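Local atomic coordinates of CG11900 (Drosophila melanogaster, PDB entry 3NQW), a protein that hydrolyses guanosine 3',5'-bis(diphosphate) to GDP and diphosphate with manganese as cofactor, acting in the starvation response. Residues A116-L121 against G160-L165; D63-T68 against E89-K94; Y4-F9 against T51-L56; D126-L131 against D145-W150. One frame throughout, in Å; residues are numbered along the deposited sequence.

Contact 1. Residues A116-L121 against G160-L165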
# COMPACT_ATOMS: atom_id res chain seq x y z
N ALA A 116 3.04 19.72 7.46
CA ALA A 116 4.23 19.25 6.75
C ALA A 116 5.30 18.77 7.73
O ALA A 116 6.13 17.92 7.39
CB ALA A 116 4.80 20.35 5.84
N LYS A 117 5.31 19.31 8.94
CA LYS A 117 6.30 18.87 9.91
C LYS A 117 5.95 17.44 10.31
O LYS A 117 6.83 16.61 10.49
CB LYS A 117 6.30 19.76 11.16
CG LYS A 117 6.78 21.21 10.97
CD LYS A 117 6.96 21.85 12.35
CE LYS A 117 6.91 23.38 12.34
NZ LYS A 117 6.68 23.93 13.73
N LEU A 118 4.65 17.16 10.44
CA LEU A 118 4.19 15.82 10.82
C LEU A 118 4.74 14.76 9.91
O LEU A 118 5.24 13.74 10.38
CB LEU A 118 2.67 15.73 10.79
CG LEU A 118 1.91 16.45 11.89
CD1 LEU A 118 0.45 16.13 11.74
CD2 LEU A 118 2.41 16.01 13.25
N ILE A 119 4.64 14.99 8.60
CA ILE A 119 5.16 14.06 7.61
C ILE A 119 6.68 13.96 7.77
O ILE A 119 7.23 12.87 7.85
CB ILE A 119 4.87 14.49 6.14
CG1 ILE A 119 3.37 14.43 5.83
CG2 ILE A 119 5.63 13.58 5.17
CD1 ILE A 119 2.67 15.79 5.72
N LYS A 120 7.35 15.10 7.81
CA LYS A 120 8.79 15.09 7.93
C LYS A 120 9.28 14.30 9.12
O LYS A 120 10.28 13.60 9.01
CB LYS A 120 9.30 16.52 8.00
CG LYS A 120 9.09 17.29 6.72
CD LYS A 120 9.83 18.60 6.83
CE LYS A 120 9.83 19.38 5.56
NZ LYS A 120 10.90 20.36 5.74
N LEU A 121 8.59 14.42 10.24
CA LEU A 121 8.93 13.69 11.47
C LEU A 121 8.75 12.18 11.27
O LEU A 121 9.68 11.41 11.47
CB LEU A 121 8.05 14.16 12.65
CG LEU A 121 8.31 15.55 13.24
CD1 LEU A 121 7.29 15.85 14.32
CD2 LEU A 121 9.71 15.61 13.80
N GLY A 160 8.34 20.34 18.62
CA GLY A 160 7.24 21.24 18.93
C GLY A 160 5.96 20.80 18.23
O GLY A 160 4.86 21.27 18.55
N THR A 161 6.12 19.88 17.28
CA THR A 161 5.01 19.35 16.49
C THR A 161 4.25 18.23 17.21
O THR A 161 3.28 18.51 17.92
CB THR A 161 5.52 18.82 15.12
OG1 THR A 161 6.37 19.79 14.51
CG2 THR A 161 4.35 18.54 14.18
N ASN A 162 4.68 16.98 17.05
CA ASN A 162 4.00 15.86 17.70
C ASN A 162 4.77 15.35 18.90
O ASN A 162 5.86 14.79 18.77
CB ASN A 162 3.76 14.73 16.68
CG ASN A 162 2.67 13.76 17.10
OD1 ASN A 162 2.91 12.82 17.85
ND2 ASN A 162 1.45 14.00 16.63
N ALA A 163 4.21 15.56 20.08
CA ALA A 163 4.84 15.12 21.32
C ALA A 163 5.00 13.61 21.35
O ALA A 163 5.83 13.08 22.08
CB ALA A 163 4.02 15.58 22.52
N ASN A 164 4.20 12.91 20.56
CA ASN A 164 4.30 11.47 20.56
C ASN A 164 5.37 10.96 19.61
O ASN A 164 6.21 10.15 19.99
CB ASN A 164 2.96 10.85 20.22
CG ASN A 164 2.95 9.36 20.45
OD1 ASN A 164 3.78 8.84 21.20
ND2 ASN A 164 2.01 8.66 19.82
N LEU A 165 5.34 11.44 18.37
CA LEU A 165 6.33 11.03 17.39
C LEU A 165 7.70 11.44 17.88
O LEU A 165 8.63 10.64 17.88
CB LEU A 165 6.03 11.70 16.04
CG LEU A 165 4.73 11.32 15.32
CD1 LEU A 165 4.63 12.06 13.98
CD2 LEU A 165 4.70 9.82 15.09

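Contact 2. Residues D63-T68 against E89-K94. With MN (manganese (II) ion), chain C.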
# COMPACT_ATOMS: atom_id res chain seq x y z
N ASP A 63 7.25 10.88 -1.33
CA ASP A 63 8.49 10.55 -2.03
C ASP A 63 8.31 10.43 -3.55
O ASP A 63 9.29 10.39 -4.27
CB ASP A 63 9.15 9.27 -1.46
CG ASP A 63 10.03 9.54 -0.22
OD1 ASP A 63 10.61 10.64 -0.08
OD2 ASP A 63 10.17 8.63 0.63
N VAL A 64 7.07 10.39 -4.03
CA VAL A 64 6.84 10.27 -5.48
C VAL A 64 7.40 11.42 -6.28
O VAL A 64 8.23 11.23 -7.17
CB VAL A 64 5.35 10.17 -5.87
CG1 VAL A 64 4.79 8.83 -5.46
CG2 VAL A 64 4.57 11.31 -5.24
N VAL A 65 6.96 12.64 -5.97
CA VAL A 65 7.42 13.78 -6.73
C VAL A 65 8.94 13.89 -6.76
O VAL A 65 9.51 14.48 -7.68
CB VAL A 65 6.83 15.09 -6.19
CG1 VAL A 65 7.23 16.24 -7.09
CG2 VAL A 65 5.31 14.99 -6.12
N GLU A 66 9.61 13.30 -5.76
CA GLU A 66 11.06 13.36 -5.66
C GLU A 66 11.80 12.13 -6.18
O GLU A 66 12.89 12.26 -6.74
CB GLU A 66 11.49 13.61 -4.20
CG GLU A 66 12.82 14.36 -4.08
CD GLU A 66 13.61 14.07 -2.80
OE1 GLU A 66 14.84 14.30 -2.83
OE2 GLU A 66 13.02 13.64 -1.78
N ASP A 67 11.25 10.93 -6.00
CA ASP A 67 11.94 9.73 -6.46
C ASP A 67 11.42 9.18 -7.79
O ASP A 67 12.20 8.78 -8.64
CB ASP A 67 11.86 8.63 -5.41
CG ASP A 67 12.38 9.07 -4.05
OD1 ASP A 67 13.50 9.63 -3.99
OD2 ASP A 67 11.67 8.84 -3.04
N THR A 68 10.10 9.16 -7.94
CA THR A 68 9.46 8.65 -9.15
C THR A 68 9.43 9.71 -10.26
O THR A 68 10.01 10.79 -10.13
CB THR A 68 8.02 8.21 -8.88
OG1 THR A 68 7.23 9.34 -8.49
CG2 THR A 68 7.98 7.17 -7.77
N GLU A 89 5.92 20.66 0.21
CA GLU A 89 6.61 21.06 1.41
C GLU A 89 7.59 20.03 1.92
O GLU A 89 8.43 20.34 2.75
CB GLU A 89 5.59 21.38 2.50
CG GLU A 89 4.59 22.41 2.07
CD GLU A 89 3.85 23.01 3.23
OE1 GLU A 89 4.53 23.58 4.12
OE2 GLU A 89 2.61 22.90 3.25
N VAL A 90 7.49 18.80 1.42
CA VAL A 90 8.37 17.74 1.89
C VAL A 90 9.25 17.10 0.81
O VAL A 90 9.88 16.06 1.05
CB VAL A 90 7.55 16.66 2.60
CG1 VAL A 90 6.97 17.23 3.89
CG2 VAL A 90 6.42 16.19 1.70
N THR A 91 9.30 17.75 -0.35
CA THR A 91 10.10 17.28 -1.48
C THR A 91 11.37 18.10 -1.66
O THR A 91 11.29 19.27 -2.02
CB THR A 91 9.37 17.42 -2.80
OG1 THR A 91 8.15 16.68 -2.75
CG2 THR A 91 10.25 16.92 -3.92
N ASP A 92 12.54 17.50 -1.44
CA ASP A 92 13.78 18.25 -1.61
C ASP A 92 14.08 18.48 -3.08
O ASP A 92 13.94 17.57 -3.90
CB ASP A 92 14.95 17.50 -1.00
CG ASP A 92 14.76 17.22 0.46
OD1 ASP A 92 13.84 17.80 1.08
OD2 ASP A 92 15.55 16.42 0.99
N ASP A 93 14.49 19.69 -3.42
CA ASP A 93 14.83 20.03 -4.79
C ASP A 93 15.99 19.15 -5.30
O ASP A 93 17.14 19.35 -4.92
CB ASP A 93 15.21 21.51 -4.86
CG ASP A 93 15.82 21.89 -6.19
OD1 ASP A 93 15.34 21.41 -7.23
OD2 ASP A 93 16.78 22.69 -6.18
N LYS A 94 15.68 18.17 -6.16
CA LYS A 94 16.71 17.26 -6.69
C LYS A 94 17.66 17.82 -7.75
O LYS A 94 18.39 17.07 -8.40
CB LYS A 94 16.08 15.95 -7.19
CG LYS A 94 16.15 14.80 -6.18
CD LYS A 94 15.86 13.42 -6.81
CE LYS A 94 17.01 12.90 -7.69
NZ LYS A 94 18.13 12.25 -6.94
MN MN C . 10.72 8.92 2.78

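Contact 3. Residues Y4-F9 against T51-L56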
# COMPACT_ATOMS: atom_id res chain seq x y z
N TYR A 4 -14.10 5.52 7.08
CA TYR A 4 -13.61 4.78 5.93
C TYR A 4 -12.85 5.72 5.03
O TYR A 4 -13.17 6.91 4.94
CB TYR A 4 -14.77 4.19 5.13
CG TYR A 4 -15.72 5.23 4.60
CD1 TYR A 4 -16.60 5.90 5.46
CD2 TYR A 4 -15.73 5.57 3.24
CE1 TYR A 4 -17.46 6.89 4.99
CE2 TYR A 4 -16.59 6.56 2.76
CZ TYR A 4 -17.45 7.22 3.64
OH TYR A 4 -18.30 8.21 3.18
N PRO A 5 -11.83 5.20 4.34
CA PRO A 5 -11.02 6.01 3.43
C PRO A 5 -11.82 6.31 2.18
O PRO A 5 -12.55 5.46 1.68
CB PRO A 5 -9.81 5.13 3.16
CG PRO A 5 -10.39 3.77 3.20
CD PRO A 5 -11.31 3.83 4.41
N SER A 6 -11.67 7.54 1.70
CA SER A 6 -12.34 8.03 0.51
C SER A 6 -11.83 7.33 -0.74
O SER A 6 -10.83 6.61 -0.69
CB SER A 6 -12.09 9.54 0.37
OG SER A 6 -10.70 9.80 0.13
N ALA A 7 -12.50 7.57 -1.87
CA ALA A 7 -12.11 6.99 -3.16
C ALA A 7 -10.82 7.67 -3.62
O ALA A 7 -10.07 7.12 -4.43
CB ALA A 7 -13.20 7.20 -4.17
N LYS A 8 -10.58 8.86 -3.10
CA LYS A 8 -9.38 9.60 -3.44
C LYS A 8 -8.15 9.04 -2.72
O LYS A 8 -7.09 8.89 -3.33
CB LYS A 8 -9.57 11.08 -3.11
CG LYS A 8 -10.25 11.82 -4.25
CD LYS A 8 -9.40 11.65 -5.48
CE LYS A 8 -9.96 12.31 -6.71
NZ LYS A 8 -9.01 12.12 -7.83
N PHE A 9 -8.31 8.73 -1.43
CA PHE A 9 -7.21 8.16 -0.65
C PHE A 9 -6.80 6.81 -1.23
O PHE A 9 -5.66 6.37 -1.11
CB PHE A 9 -7.64 7.99 0.80
CG PHE A 9 -6.60 7.35 1.65
CD1 PHE A 9 -6.66 5.99 1.97
CD2 PHE A 9 -5.56 8.10 2.18
CE1 PHE A 9 -5.71 5.40 2.81
CE2 PHE A 9 -4.60 7.52 3.02
CZ PHE A 9 -4.68 6.16 3.34
N THR A 51 -6.40 12.11 11.98
CA THR A 51 -7.72 11.92 11.39
C THR A 51 -8.01 12.76 10.12
O THR A 51 -9.17 12.92 9.71
CB THR A 51 -8.81 12.17 12.50
OG1 THR A 51 -8.65 13.46 13.09
CG2 THR A 51 -8.66 11.13 13.61
N ASP A 52 -6.94 13.25 9.49
CA ASP A 52 -6.99 14.10 8.29
C ASP A 52 -6.36 13.49 7.05
O ASP A 52 -5.13 13.42 6.92
CB ASP A 52 -6.29 15.44 8.58
CG ASP A 52 -6.42 16.43 7.45
OD1 ASP A 52 -5.72 16.27 6.43
OD2 ASP A 52 -7.24 17.36 7.56
N GLU A 53 -7.21 13.05 6.13
CA GLU A 53 -6.77 12.45 4.87
C GLU A 53 -5.77 13.31 4.08
O GLU A 53 -4.85 12.78 3.45
CB GLU A 53 -7.97 12.14 3.98
CG GLU A 53 -8.40 10.69 4.05
CD GLU A 53 -9.58 10.39 3.16
OE1 GLU A 53 -9.90 9.19 3.00
OE2 GLU A 53 -10.18 11.34 2.62
N GLY A 54 -5.96 14.62 4.10
CA GLY A 54 -5.04 15.50 3.39
C GLY A 54 -3.61 15.14 3.73
O GLY A 54 -2.79 14.98 2.84
N VAL A 55 -3.34 14.99 5.03
CA VAL A 55 -2.00 14.64 5.52
C VAL A 55 -1.64 13.19 5.17
O VAL A 55 -0.54 12.91 4.70
CB VAL A 55 -1.92 14.83 7.06
CG1 VAL A 55 -0.50 14.56 7.55
CG2 VAL A 55 -2.35 16.24 7.43
N LEU A 56 -2.60 12.29 5.38
CA LEU A 56 -2.42 10.87 5.08
C LEU A 56 -2.01 10.64 3.62
O LEU A 56 -1.01 9.98 3.35
CB LEU A 56 -3.70 10.11 5.40
CG LEU A 56 -4.14 10.16 6.87
CD1 LEU A 56 -5.49 9.48 7.02
CD2 LEU A 56 -3.09 9.49 7.75

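Contact 4. Residues D126-L131 against D145-W150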
# COMPACT_ATOMS: atom_id res chain seq x y z
N ASP A 126 10.35 6.47 10.59
CA ASP A 126 10.38 5.23 9.82
C ASP A 126 11.80 4.88 9.36
O ASP A 126 12.32 3.81 9.67
CB ASP A 126 9.45 5.31 8.61
CG ASP A 126 9.50 4.04 7.77
OD1 ASP A 126 9.12 2.96 8.28
OD2 ASP A 126 9.92 4.11 6.60
N ASN A 127 12.43 5.78 8.61
CA ASN A 127 13.77 5.52 8.12
C ASN A 127 14.70 5.11 9.25
O ASN A 127 15.38 4.09 9.15
CB ASN A 127 14.33 6.75 7.41
CG ASN A 127 13.65 7.01 6.09
OD1 ASN A 127 13.48 8.16 5.68
ND2 ASN A 127 13.28 5.94 5.39
N LEU A 128 14.73 5.89 10.32
CA LEU A 128 15.59 5.58 11.45
C LEU A 128 15.36 4.16 11.94
O LEU A 128 16.30 3.38 12.08
CB LEU A 128 15.37 6.56 12.59
CG LEU A 128 15.98 7.94 12.36
CD1 LEU A 128 15.91 8.73 13.65
CD2 LEU A 128 17.43 7.79 11.93
N ARG A 129 14.10 3.84 12.20
CA ARG A 129 13.74 2.52 12.65
C ARG A 129 14.41 1.47 11.79
O ARG A 129 14.82 0.42 12.28
CB ARG A 129 12.24 2.36 12.60
CG ARG A 129 11.55 3.08 13.73
CD ARG A 129 10.07 3.08 13.51
NE ARG A 129 9.34 3.32 14.73
CZ ARG A 129 8.04 3.62 14.76
NH1 ARG A 129 7.37 3.70 13.62
NH2 ARG A 129 7.43 3.81 15.92
N ASP A 130 14.53 1.75 10.50
CA ASP A 130 15.15 0.82 9.56
C ASP A 130 16.68 0.81 9.61
O ASP A 130 17.29 -0.17 9.19
CB ASP A 130 14.71 1.15 8.14
CG ASP A 130 13.56 0.30 7.67
OD1 ASP A 130 12.50 0.31 8.34
OD2 ASP A 130 13.72 -0.38 6.64
N LEU A 131 17.28 1.88 10.13
CA LEU A 131 18.73 1.98 10.20
C LEU A 131 19.35 1.27 11.40
O LEU A 131 20.56 1.03 11.45
CB LEU A 131 19.14 3.45 10.21
CG LEU A 131 20.22 3.84 9.21
CD1 LEU A 131 19.70 3.65 7.81
CD2 LEU A 131 20.63 5.28 9.45
N ASP A 145 26.34 5.96 10.80
CA ASP A 145 26.22 6.73 12.02
C ASP A 145 25.88 8.17 11.69
O ASP A 145 25.02 8.77 12.33
CB ASP A 145 27.52 6.67 12.82
CG ASP A 145 27.70 5.34 13.54
OD1 ASP A 145 26.83 4.98 14.36
OD2 ASP A 145 28.70 4.65 13.28
N GLN A 146 26.53 8.72 10.66
CA GLN A 146 26.31 10.10 10.23
C GLN A 146 24.84 10.41 9.96
O GLN A 146 24.39 11.53 10.19
CB GLN A 146 27.14 10.41 8.98
CG GLN A 146 28.65 10.30 9.21
CD GLN A 146 29.48 10.96 8.10
OE1 GLN A 146 29.35 10.64 6.92
NE2 GLN A 146 30.35 11.90 8.50
N TYR A 147 24.10 9.42 9.48
CA TYR A 147 22.68 9.61 9.19
C TYR A 147 21.92 9.96 10.46
O TYR A 147 21.06 10.84 10.45
CB TYR A 147 22.06 8.35 8.57
CG TYR A 147 20.68 8.57 8.01
CD1 TYR A 147 20.49 8.86 6.66
CD2 TYR A 147 19.55 8.50 8.83
CE1 TYR A 147 19.20 9.07 6.13
CE2 TYR A 147 18.26 8.72 8.31
CZ TYR A 147 18.10 9.00 6.96
OH TYR A 147 16.84 9.21 6.45
N PHE A 148 22.23 9.25 11.55
CA PHE A 148 21.59 9.48 12.84
C PHE A 148 21.83 10.90 13.34
O PHE A 148 20.91 11.54 13.89
CB PHE A 148 22.13 8.50 13.91
CG PHE A 148 21.61 7.10 13.76
CD1 PHE A 148 22.40 6.10 13.21
CD2 PHE A 148 20.31 6.79 14.16
CE1 PHE A 148 21.91 4.81 13.04
CE2 PHE A 148 19.81 5.51 14.00
CZ PHE A 148 20.61 4.52 13.44
N VAL A 149 23.06 11.38 13.16
CA VAL A 149 23.45 12.73 13.58
C VAL A 149 22.61 13.75 12.83
O VAL A 149 21.97 14.61 13.44
CB VAL A 149 24.95 13.01 13.27
CG1 VAL A 149 25.29 14.45 13.67
CG2 VAL A 149 25.84 12.04 14.03
N TRP A 150 22.65 13.65 11.50
CA TRP A 150 21.90 14.55 10.62
C TRP A 150 20.41 14.47 10.95
O TRP A 150 19.74 15.49 11.10
CB TRP A 150 22.15 14.17 9.15
CG TRP A 150 21.14 14.75 8.18
CD1 TRP A 150 20.95 16.07 7.87
CD2 TRP A 150 20.16 14.02 7.44
NE1 TRP A 150 19.91 16.20 6.99
CE2 TRP A 150 19.40 14.96 6.71
CE3 TRP A 150 19.84 12.66 7.32
CZ2 TRP A 150 18.35 14.59 5.86
CZ3 TRP A 150 18.79 12.29 6.49
CH2 TRP A 150 18.06 13.25 5.77

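Contact 1. Residues A116-L121 against G160-L165
Thr161 faces helix 114-133 and meets three side chains there with different atoms. Its methyl CG2 meets Leu118 CD2 at 3.3 Å, the two side chains slanting across one another. Its hydroxyl OG1 is turned to the aliphatic part of Lys117, with OG1 3.0 Å from Lys117 CD. From the next turn Leu121 reaches in with CD1, which lies 3.5 Å from Thr161 CB. With CG2 anti to the backbone N, OG1 stands beside that nitrogen and bonds to Leu158 O at the end of helix 141-158. Asn162 comes at about a right angle to Leu118, its CB 3.9 Å from Leu118 CD2. As N-cap of helix 163-176, Asn162 takes Leu165 N on OD1 (2.8 Å, 160°). Leu165 CD1 then completes the packing, 4.2 Å from Leu121 CB. An alanine in place of Thr161 would probably leave a gap beside Leu118 CD2 and Lys117 CD and deprive Leu158 O of its hydroxyl partner. No hydrogen bond links the two segments directly, so the bend between helices 141-158 and 163-176 rests on helix 114-133 by van der Waals contact, mostly apolar, while Thr161 OG1 and Asn162 OD1 bond within their own part of the chain.

Contact 2. Residues D63-T68 against E89-K94
The carboxylate of Glu66 has the backbone of Asp92 lying over one face: Asp92 N stands 3.8 Å from Glu66 CD, almost straight above the plane, and Asp92 CB is on the same side, 3.7 Å from Glu66 OE1. Lys94 CG comes at the edge, close to the plane, 3.6 Å from Glu66 OE1. The carboxylate of Asp63 uses a single oxygen for the metal, OD2 at 2.2 Å from the manganese. Nearer the backbone, the Glu66 chain slides past Thr91 in the opposite direction, with Thr91 CG2 3.5 Å from Glu66 CB. With CG anti to the backbone N (chi1 -151°), Glu66 CG lies 3.4 Å from Asp92 O. Thr91 OG1 is held by Val87 O and also lies 4.0 Å from Val65 CB. Asp63 belongs to the manganese site with His36 and Asp123; His62 is a further manganese-binding residue, and Glu66 and Asp67 are the inferred nucleophiles. Without a hydrogen bond across the contact, Glu66 runs along the loop by van der Waals contact, and Arg101 offers its OE1 only a long, weak ion pair. Glu66 OE1 lies 4.4 Å from Asp92 OD2, a nearness that would probably raise the proton affinity of Asp92, to which Gln105 gives a weak hydrogen bond.

Contact 3. Residues Y4-F9 against T51-L56
Ser6 and Glu53 supply the polar part of this contact. The backbone N-H of Ser6 points almost straight at Glu53 OE1, 2.7 Å from Ser6 N and at 176°, using the syn lone pair of that oxygen. Ser6 OG lies 3.0 Å from Glu53 OE2 and equally near OE1; either bond would be weak, and the choice between them is not settled. Phe9 CB adds a carbon-oxygen contact, 3.4 Å from Glu53 OE1. Capping forms a second group. Ser6 OG stands between the backbone N and the carbonyl carbon (chi1 66°), where it caps helix 7-19 by accepting from Phe9 N at 3.0 Å and lies beside the Glu53 carboxylate. Asp52 caps helix 53-60 through OD1, 3.0 Å from Val55 N and met nearly along the C-O axis. Glu53 therefore serves the N-cap residue of the other helix, whose N-terminal end is likely to stabilise its negative charge. The apolar group centres on Phe9, whose CE2 rests 3.6 Å from Leu56 CB. The planes of the Phe9 ring and the Glu53 carboxylate are turned only 9° from each other. The contact joins the start of helix 7-19 to the first turn of helix 53-60, with Phe9 continuing onto Met57 and Leu60. Thr3 of the second subunit adds a weak bond to Glu53 OE2, and Arg115 of helix 114-133 forms a salt bridge with Asp52.

Contact 4. Residues D126-L131 against D145-W150
Leu128 and Leu131 meet Tyr147 and Phe148 in the tight half of this contact, where helices 114-133 and 141-158 run close to antiparallel, their local axes 10.8 Å apart at 152°. Leu131 CD2 lies over one face of the Phe148 ring, 4.2 Å from its centroid and 25° off the normal, a CH-pi contact displaced toward the rim. The same methyl is 3.5 Å from Tyr147 CD2, so it lodges between the two aromatic side chains. Leu131 CB also touches Phe148, 3.7 Å from CZ. Leu128 sends CD2 to the edge of the Tyr147 ring, near its plane and 3.8 Å from Tyr147 CD2, and the methyl meets Phe148 CD2 at a like distance. Ile172 and Phe173 of helix 163-176 pack on Leu128 and help to bury this half.

The other half is looser. Tyr147 CG is anti to the backbone N (chi1 -169°), which sets it beside Leu131 CD2; the hydroxyl OH lies 3.6 Å from Asn127 CB, and no hydrogen bond joins the helices. Trp150 CE3 lies 3.8 Å above one face of the tyrosine ring, and a sulfate ion, probably from the crystallisation liquor, is about 4 Å from the Tyr147 side chain. An alanine instead of Tyr147 would probably open a gap beside Leu128 CD2 and leave Trp150 without the ring it covers. Apolar packing thus joins the helices, while the hydroxyl end of the partly exposed Tyr147 lies by Asn127, a neighbour of the metal ligands His36 and Asp123.

Helix 114-133 ties the four contacts together. Contacts 1 and 4 both use it, their centres 16 Å apart. Contact 1 touches contact 2 where Lys120 CG packs 3.5 Å from Val90 CG1, and touches contact 3 through Ile119 CD1, 3.9 Å from Val55 CG1. The manganese lies beside contact 2, bound by Asp63 of its first segment; contact 4 approaches it with the Asn127 side chain, about 4 Å away. In contact 1 the side chain of Leu121 is about 11 Å from the manganese ion. Contact 3, at the subunit interface, is the remote member: its centre is 28 Å from that of contact 4, and its Leu56 side chain is about 11 Å from that of His62.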